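PDB 6LZH: GrgF, which acts as a polyketide transferase of the alpha/beta hydrolase fold in gregatin A biosynthesis, a fungal pathway to a polyketide with an alkylated furanone core. Local coordinates for residues C63-I71 against D81-L91; I153-R164 against V209-S217. One frame throughout, in Å; residues are numbered along the deposited sequence.

Contact 1: C63-I71 against D81-L91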
# COMPACT_ATOMS: atom_id res chain seq x y z
N CYS A 63 -22.78 -7.49 16.36
CA CYS A 63 -21.37 -7.65 16.05
C CYS A 63 -21.15 -8.56 14.84
O CYS A 63 -21.82 -9.59 14.69
CB CYS A 63 -20.60 -8.20 17.26
SG CYS A 63 -20.65 -7.07 18.68
N LEU A 64 -20.24 -8.13 13.97
CA LEU A 64 -19.73 -8.91 12.84
C LEU A 64 -18.28 -9.27 13.14
O LEU A 64 -17.44 -8.39 13.37
CB LEU A 64 -19.82 -8.12 11.53
CG LEU A 64 -19.15 -8.80 10.32
CD1 LEU A 64 -19.85 -10.15 9.94
CD2 LEU A 64 -19.09 -7.86 9.13
N LEU A 65 -17.98 -10.56 13.16
CA LEU A 65 -16.64 -11.05 13.42
C LEU A 65 -16.26 -11.95 12.26
O LEU A 65 -16.91 -12.97 12.04
CB LEU A 65 -16.62 -11.82 14.75
CG LEU A 65 -15.36 -12.50 15.24
CD1 LEU A 65 -14.22 -11.53 15.17
CD2 LEU A 65 -15.57 -13.05 16.67
N TYR A 66 -15.23 -11.58 11.50
CA TYR A 66 -14.95 -12.34 10.29
C TYR A 66 -13.48 -12.66 10.12
O TYR A 66 -12.61 -12.03 10.72
CB TYR A 66 -15.50 -11.63 9.06
CG TYR A 66 -14.85 -10.34 8.61
CD1 TYR A 66 -13.65 -10.36 7.89
CD2 TYR A 66 -15.47 -9.12 8.82
CE1 TYR A 66 -13.08 -9.20 7.44
CE2 TYR A 66 -14.90 -7.94 8.36
CZ TYR A 66 -13.71 -7.98 7.66
OH TYR A 66 -13.13 -6.82 7.20
N ASP A 67 -13.21 -13.70 9.31
CA ASP A 67 -11.84 -14.09 9.02
C ASP A 67 -11.32 -13.21 7.90
O ASP A 67 -11.98 -13.10 6.85
CB ASP A 67 -11.76 -15.58 8.61
CG ASP A 67 -11.94 -16.52 9.79
OD1 ASP A 67 -11.41 -16.23 10.88
OD2 ASP A 67 -12.59 -17.58 9.64
N PRO A 68 -10.20 -12.52 8.10
CA PRO A 68 -9.63 -11.72 7.01
C PRO A 68 -9.24 -12.61 5.84
O PRO A 68 -9.21 -13.84 5.92
CB PRO A 68 -8.40 -11.06 7.65
CG PRO A 68 -8.67 -11.11 9.13
CD PRO A 68 -9.44 -12.38 9.35
N ARG A 69 -8.95 -11.96 4.71
CA ARG A 69 -8.48 -12.65 3.53
C ARG A 69 -7.38 -13.65 3.86
O ARG A 69 -6.42 -13.31 4.57
CB ARG A 69 -7.95 -11.63 2.52
CG ARG A 69 -7.76 -12.22 1.15
CD ARG A 69 -6.37 -12.77 0.93
NE ARG A 69 -5.37 -11.72 0.75
CZ ARG A 69 -4.08 -11.98 0.57
NH1 ARG A 69 -3.21 -10.98 0.41
NH2 ARG A 69 -3.66 -13.24 0.56
N GLY A 70 -7.50 -14.86 3.32
CA GLY A 70 -6.43 -15.83 3.42
C GLY A 70 -6.31 -16.49 4.77
O GLY A 70 -5.29 -17.12 5.06
N ILE A 71 -7.32 -16.35 5.62
CA ILE A 71 -7.27 -16.81 7.00
C ILE A 71 -8.54 -17.60 7.28
O ILE A 71 -9.61 -17.25 6.76
CB ILE A 71 -7.14 -15.62 7.97
CG1 ILE A 71 -5.82 -14.87 7.75
CG2 ILE A 71 -7.31 -16.05 9.41
CD1 ILE A 71 -4.62 -15.52 8.42
N ASP A 81 -1.18 -14.60 4.47
CA ASP A 81 -0.47 -13.64 3.63
C ASP A 81 -1.13 -12.30 3.94
O ASP A 81 -2.26 -12.04 3.51
CB ASP A 81 -0.59 -14.05 2.16
CG ASP A 81 0.02 -13.05 1.22
OD1 ASP A 81 1.17 -12.64 1.48
OD2 ASP A 81 -0.66 -12.66 0.25
N ILE A 82 -0.46 -11.47 4.72
CA ILE A 82 -1.10 -10.36 5.43
C ILE A 82 -0.88 -9.09 4.62
O ILE A 82 0.23 -8.84 4.13
CB ILE A 82 -0.55 -10.20 6.86
CG1 ILE A 82 -0.85 -11.42 7.76
CG2 ILE A 82 -1.06 -8.93 7.50
CD1 ILE A 82 -2.09 -12.20 7.42
N ASP A 83 -1.94 -8.29 4.47
CA ASP A 83 -1.89 -7.07 3.68
C ASP A 83 -2.79 -6.06 4.39
O ASP A 83 -4.01 -6.11 4.24
CB ASP A 83 -2.36 -7.33 2.24
CG ASP A 83 -2.17 -6.12 1.34
OD1 ASP A 83 -1.88 -5.02 1.86
OD2 ASP A 83 -2.32 -6.28 0.11
N ALA A 84 -2.18 -5.16 5.17
CA ALA A 84 -2.97 -4.21 5.95
C ALA A 84 -3.82 -3.34 5.04
O ALA A 84 -5.00 -3.11 5.32
CB ALA A 84 -2.07 -3.34 6.82
N ARG A 85 -3.23 -2.81 3.96
CA ARG A 85 -4.00 -1.97 3.05
C ARG A 85 -5.23 -2.70 2.53
O ARG A 85 -6.35 -2.16 2.55
CB ARG A 85 -3.14 -1.50 1.89
CG ARG A 85 -3.88 -0.54 1.00
CD ARG A 85 -3.02 -0.17 -0.21
NE ARG A 85 -3.22 -1.13 -1.29
CZ ARG A 85 -2.69 -1.00 -2.50
NH1 ARG A 85 -1.91 0.04 -2.77
NH2 ARG A 85 -2.93 -1.91 -3.44
N GLN A 86 -5.05 -3.93 2.05
CA GLN A 86 -6.19 -4.68 1.53
C GLN A 86 -7.21 -4.97 2.63
O GLN A 86 -8.42 -4.97 2.39
CB GLN A 86 -5.73 -6.00 0.90
CG GLN A 86 -6.88 -6.82 0.34
CD GLN A 86 -6.48 -8.24 -0.08
OE1 GLN A 86 -5.69 -8.89 0.59
NE2 GLN A 86 -7.06 -8.71 -1.17
N GLN A 87 -6.72 -5.27 3.83
CA GLN A 87 -7.62 -5.63 4.92
C GLN A 87 -8.45 -4.43 5.35
O GLN A 87 -9.64 -4.56 5.65
CB GLN A 87 -6.83 -6.22 6.10
CG GLN A 87 -7.72 -6.96 7.12
CD GLN A 87 -6.95 -7.76 8.18
OE1 GLN A 87 -5.85 -8.30 7.93
NE2 GLN A 87 -7.55 -7.84 9.37
N ALA A 88 -7.83 -3.24 5.35
CA ALA A 88 -8.60 -2.03 5.60
C ALA A 88 -9.64 -1.83 4.52
O ALA A 88 -10.78 -1.45 4.81
CB ALA A 88 -7.67 -0.81 5.66
N GLU A 89 -9.26 -2.04 3.25
CA GLU A 89 -10.22 -1.94 2.16
C GLU A 89 -11.39 -2.88 2.40
O GLU A 89 -12.55 -2.52 2.16
CB GLU A 89 -9.55 -2.26 0.84
CG GLU A 89 -8.78 -1.12 0.23
CD GLU A 89 -8.22 -1.52 -1.13
OE1 GLU A 89 -8.99 -1.64 -2.10
OE2 GLU A 89 -7.01 -1.76 -1.19
N HIS A 90 -11.10 -4.09 2.87
CA HIS A 90 -12.15 -5.07 3.08
C HIS A 90 -13.10 -4.64 4.19
O HIS A 90 -14.28 -4.98 4.16
CB HIS A 90 -11.53 -6.43 3.36
CG HIS A 90 -10.94 -7.07 2.14
ND1 HIS A 90 -10.18 -8.22 2.20
CD2 HIS A 90 -11.00 -6.72 0.83
CE1 HIS A 90 -9.80 -8.55 0.97
NE2 HIS A 90 -10.29 -7.66 0.13
N LEU A 91 -12.61 -3.87 5.16
CA LEU A 91 -13.50 -3.32 6.19
C LEU A 91 -14.47 -2.31 5.61
O LEU A 91 -15.61 -2.19 6.09
CB LEU A 91 -12.69 -2.68 7.31
CG LEU A 91 -12.08 -3.64 8.32
CD1 LEU A 91 -11.22 -2.86 9.31
CD2 LEU A 91 -13.18 -4.43 9.07
O HOH W 1 -10.78 -6.96 6.65
O HOH W 2 -9.04 -9.14 4.62
O HOH W 3 -1.39 -11.15 -1.66
O HOH W 4 -3.18 -8.60 -1.08

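Contact 2: I153-R164 against V209-S217. With NA (sodium ion), chain D.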
# COMPACT_ATOMS: atom_id res chain seq x y z
N ILE A 153 15.02 -10.73 4.08
CA ILE A 153 13.62 -11.05 3.80
C ILE A 153 13.18 -10.40 2.49
O ILE A 153 12.39 -10.98 1.74
CB ILE A 153 12.72 -10.65 4.98
CG1 ILE A 153 13.16 -11.39 6.25
CG2 ILE A 153 11.27 -11.03 4.71
CD1 ILE A 153 12.38 -10.97 7.48
N LEU A 154 13.70 -9.21 2.17
CA LEU A 154 13.38 -8.61 0.88
C LEU A 154 13.91 -9.46 -0.27
O LEU A 154 13.24 -9.62 -1.30
CB LEU A 154 13.92 -7.18 0.82
CG LEU A 154 13.12 -6.13 1.61
CD1 LEU A 154 13.80 -4.76 1.55
CD2 LEU A 154 11.69 -6.05 1.07
N GLU A 155 15.12 -10.03 -0.11
CA GLU A 155 15.65 -10.92 -1.15
C GLU A 155 14.77 -12.16 -1.30
O GLU A 155 14.49 -12.60 -2.42
CB GLU A 155 17.09 -11.31 -0.82
CG GLU A 155 17.89 -11.90 -1.96
CD GLU A 155 17.48 -13.33 -2.30
OE1 GLU A 155 17.26 -14.15 -1.37
OE2 GLU A 155 17.37 -13.62 -3.49
N LEU A 156 14.32 -12.73 -0.17
CA LEU A 156 13.39 -13.86 -0.22
C LEU A 156 12.10 -13.47 -0.93
O LEU A 156 11.51 -14.29 -1.65
CB LEU A 156 13.07 -14.34 1.20
CG LEU A 156 14.26 -14.91 1.97
CD1 LEU A 156 13.84 -15.42 3.35
CD2 LEU A 156 14.94 -16.03 1.16
N ALA A 157 11.62 -12.25 -0.69
CA ALA A 157 10.41 -11.80 -1.37
C ALA A 157 10.62 -11.71 -2.88
O ALA A 157 9.71 -12.04 -3.66
CB ALA A 157 9.95 -10.47 -0.78
N MET A 158 11.79 -11.26 -3.32
CA MET A 158 12.05 -11.23 -4.77
C MET A 158 12.15 -12.64 -5.33
O MET A 158 11.63 -12.92 -6.41
CB MET A 158 13.34 -10.46 -5.10
CG MET A 158 13.32 -8.94 -4.80
SD MET A 158 11.92 -8.03 -5.51
CE MET A 158 10.80 -7.94 -4.11
N HIS A 159 12.80 -13.55 -4.60
CA HIS A 159 12.87 -14.93 -5.06
C HIS A 159 11.49 -15.58 -5.07
O HIS A 159 11.17 -16.36 -5.98
CB HIS A 159 13.83 -15.73 -4.18
CG HIS A 159 13.96 -17.17 -4.59
ND1 HIS A 159 13.30 -18.19 -3.94
CD2 HIS A 159 14.68 -17.75 -5.57
CE1 HIS A 159 13.61 -19.34 -4.51
NE2 HIS A 159 14.45 -19.10 -5.50
N ASP A 160 10.66 -15.25 -4.09
CA ASP A 160 9.32 -15.81 -4.01
C ASP A 160 8.47 -15.41 -5.22
O ASP A 160 7.79 -16.26 -5.82
CB ASP A 160 8.65 -15.36 -2.70
CG ASP A 160 7.26 -15.94 -2.53
OD1 ASP A 160 7.11 -17.18 -2.65
OD2 ASP A 160 6.32 -15.15 -2.30
N ARG A 161 8.50 -14.13 -5.59
CA ARG A 161 7.79 -13.67 -6.79
C ARG A 161 8.20 -14.50 -8.00
O ARG A 161 7.35 -15.03 -8.74
CB ARG A 161 8.11 -12.19 -7.08
CG ARG A 161 7.50 -11.17 -6.13
CD ARG A 161 7.58 -9.75 -6.73
NE ARG A 161 6.49 -9.49 -7.69
CZ ARG A 161 5.28 -9.05 -7.35
NH1 ARG A 161 4.97 -8.82 -6.08
NH2 ARG A 161 4.36 -8.84 -8.29
N ALA A 162 9.51 -14.55 -8.27
CA ALA A 162 10.01 -15.20 -9.48
C ALA A 162 9.69 -16.69 -9.49
O ALA A 162 9.37 -17.26 -10.54
CB ALA A 162 11.52 -14.98 -9.59
N SER A 163 9.77 -17.33 -8.32
CA SER A 163 9.49 -18.76 -8.22
C SER A 163 8.00 -19.03 -8.43
O SER A 163 7.63 -20.00 -9.10
CB SER A 163 9.95 -19.29 -6.86
OG SER A 163 11.35 -19.05 -6.65
N ARG A 164 7.14 -18.20 -7.85
CA ARG A 164 5.71 -18.38 -8.09
C ARG A 164 5.35 -18.14 -9.55
O ARG A 164 4.49 -18.82 -10.11
CB ARG A 164 4.91 -17.45 -7.17
CG ARG A 164 4.98 -17.87 -5.70
CD ARG A 164 4.65 -16.69 -4.82
NE ARG A 164 3.24 -16.31 -4.92
CZ ARG A 164 2.72 -15.30 -4.24
NH1 ARG A 164 3.50 -14.58 -3.45
NH2 ARG A 164 1.43 -15.00 -4.36
N VAL A 209 6.37 -14.74 3.08
CA VAL A 209 7.44 -13.75 3.01
C VAL A 209 6.94 -12.43 2.44
O VAL A 209 7.52 -11.38 2.70
CB VAL A 209 8.66 -14.26 2.21
CG1 VAL A 209 9.17 -15.57 2.78
CG2 VAL A 209 8.31 -14.43 0.73
N GLN A 210 5.88 -12.46 1.63
CA GLN A 210 5.37 -11.22 1.07
C GLN A 210 4.76 -10.33 2.15
O GLN A 210 4.65 -9.12 1.95
CB GLN A 210 4.33 -11.51 -0.02
CG GLN A 210 4.90 -12.31 -1.20
CD GLN A 210 6.03 -11.56 -1.89
OE1 GLN A 210 6.03 -10.32 -1.96
NE2 GLN A 210 7.00 -12.31 -2.41
N THR A 211 4.36 -10.93 3.28
CA THR A 211 3.83 -10.13 4.38
C THR A 211 4.81 -9.04 4.78
O THR A 211 4.42 -7.88 4.96
CB THR A 211 3.51 -11.04 5.57
OG1 THR A 211 2.43 -11.94 5.23
CG2 THR A 211 3.12 -10.20 6.79
N TYR A 212 6.10 -9.37 4.89
CA TYR A 212 7.09 -8.38 5.30
C TYR A 212 7.31 -7.33 4.22
O TYR A 212 7.45 -6.14 4.53
CB TYR A 212 8.41 -9.08 5.66
CG TYR A 212 9.43 -8.11 6.26
CD1 TYR A 212 9.44 -7.83 7.62
CD2 TYR A 212 10.36 -7.47 5.45
CE1 TYR A 212 10.36 -6.94 8.17
CE2 TYR A 212 11.29 -6.57 5.99
CZ TYR A 212 11.28 -6.31 7.35
OH TYR A 212 12.20 -5.43 7.89
N TYR A 213 7.33 -7.74 2.94
CA TYR A 213 7.41 -6.80 1.83
C TYR A 213 6.31 -5.74 1.89
O TYR A 213 6.57 -4.54 1.80
CB TYR A 213 7.34 -7.56 0.49
CG TYR A 213 7.33 -6.67 -0.75
CD1 TYR A 213 6.14 -6.11 -1.23
CD2 TYR A 213 8.50 -6.39 -1.44
CE1 TYR A 213 6.13 -5.30 -2.36
CE2 TYR A 213 8.50 -5.58 -2.57
CZ TYR A 213 7.32 -5.04 -3.03
OH TYR A 213 7.31 -4.24 -4.16
N LYS A 214 5.05 -6.17 2.02
CA LYS A 214 3.96 -5.20 2.03
C LYS A 214 3.98 -4.31 3.27
O LYS A 214 3.58 -3.14 3.19
CB LYS A 214 2.63 -5.92 1.91
CG LYS A 214 2.36 -6.47 0.52
CD LYS A 214 0.92 -6.94 0.37
CE LYS A 214 0.70 -7.68 -0.95
NZ LYS A 214 1.22 -9.09 -0.90
N SER A 215 4.43 -4.82 4.42
CA SER A 215 4.43 -3.97 5.60
C SER A 215 5.45 -2.85 5.51
O SER A 215 5.25 -1.80 6.12
CB SER A 215 4.64 -4.79 6.88
OG SER A 215 5.86 -5.51 6.86
N LEU A 216 6.53 -3.02 4.73
CA LEU A 216 7.51 -1.94 4.63
C LEU A 216 6.90 -0.70 4.00
O LEU A 216 7.35 0.42 4.28
CB LEU A 216 8.73 -2.36 3.83
CG LEU A 216 9.77 -3.28 4.47
CD1 LEU A 216 10.95 -3.40 3.51
CD2 LEU A 216 10.23 -2.80 5.86
N SER A 217 5.87 -0.87 3.16
CA SER A 217 5.21 0.26 2.51
C SER A 217 3.98 0.73 3.27
O SER A 217 3.25 1.60 2.77
CB SER A 217 4.80 -0.09 1.08
OG SER A 217 4.01 -1.28 1.05
NA NA D . 5.12 -0.91 8.27
O HOH W 5 7.09 -8.53 -3.74
O HOH W 6 6.71 0.71 7.44
O HOH W 7 5.74 0.37 10.45
O HOH W 8 3.46 -2.20 9.58

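Contact 1: C63-I71 against D81-L91
Gln86 OE1 takes two N-H groups from the side of the Arg69 guanidinium, NE at 2.9 Å and, less straight, NH1 at 3.2 Å from that same OE1. The oxygen lies in the guanidinium plane, while the amide is turned 65° against it. At its far end the guanidinium meets a second oxygen: NH1 and NH2 both reach Asp81 OD2, each at 3.1 Å, in an end-on salt bridge, with Asp81 O over one face. Bends at chi2 (-91°) and chi3 (-74°) swing the guanidinium round to Asp81 and Gln86. Asp17 accepts from both Gln86 NE2 and His90 NE2, and Asp81 OD1 hydrogen-bonds Ser208. With a leucine in place of Arg69, the Asp81 carboxylate would probably lose its charge partner and the Gln86 amide would be freer to turn. Deeper in, Pro68 CG rests 3.5 Å from Gln87 NE2, and a water joins Arg69 N to His90 ND1. Tyr66 CZ lies 3.9 Å from Leu91 CD2. Strand 62-66, the type II turn Pro68-Ile71 and the helix that follows form the strand-loop-helix connection of an alpha/beta hydrolase fold.

Contact 2: I153-R164 against V209-S217
Two helices pack here at a steep angle, their axes 8.6 Å apart at closest and their directions 116° apart, well away from the centre of the chain and beside the second subunit. Helix 150-165 meets the short helix 209-216 through a buried seam that is polar at one end and apolar at the other. At the polar end Gln210 is a knob in the hole formed by Ala157, Asp160, Arg161 and Arg164. Its NE2 gives one hydrogen to Ala157 O at 3.0 Å, in the carbonyl plane on a lone pair, and the other to the anti lone pair of Asp160 OD2 at 2.9 Å. Both acceptors lie close to the amide plane, which fixes the rotation of the group. Asp160 OD2 also takes a salt bridge from Arg164 NH1, on the syn side but tilted out of the carboxylate plane, and Met171 N holds the other carboxylate oxygen. A water bridges Gln210 OE1 to Arg161 NH1.

Val209 CG2 presses on Asp160 CB at 3.6 Å. Farther along, Ile153 CG2 reaches Tyr212 CB at 3.6 Å, while CD1 of that isoleucine lies over a face of the tyrosine ring. Met158 CE comes 3.6 Å from Tyr213 CE2, and Leu154 meets Leu216 tip to tip. Tyr213 OH bonds His92 of the second subunit, whose Glu89 pairs with Arg161. Past the seam, Ser215 O binds a sodium ion at 2.3 Å together with Trp218 O and three waters. This steeply crossed helix pair, locked by the single knob Gln210, lies between strands 133-137 and 232-237, consistent with the cap that alpha/beta hydrolases commonly carry there.

Both contacts are buried, but contact 1 lies close to the centre of the chain and ties a strand of the main sheet to the next helix, whereas contact 2 joins two helices between strands 133-137 and 232-237; the centres of the two contacts lie about 20 Å apart. Each uses a glutamine at a polar junction: across the segments Gln86 acts as acceptor and Gln210 as donor. Apolar packing counts for more in contact 2. The two meet where Ile82 N probably bonds Thr211 OG1, at 3.0 Å, and Asp81 packs on Gln210. Both face the second subunit: Asp83 and Arg85 of contact 1 pair with its Arg85 and Asp83, and Arg161 of contact 2 with its Glu89.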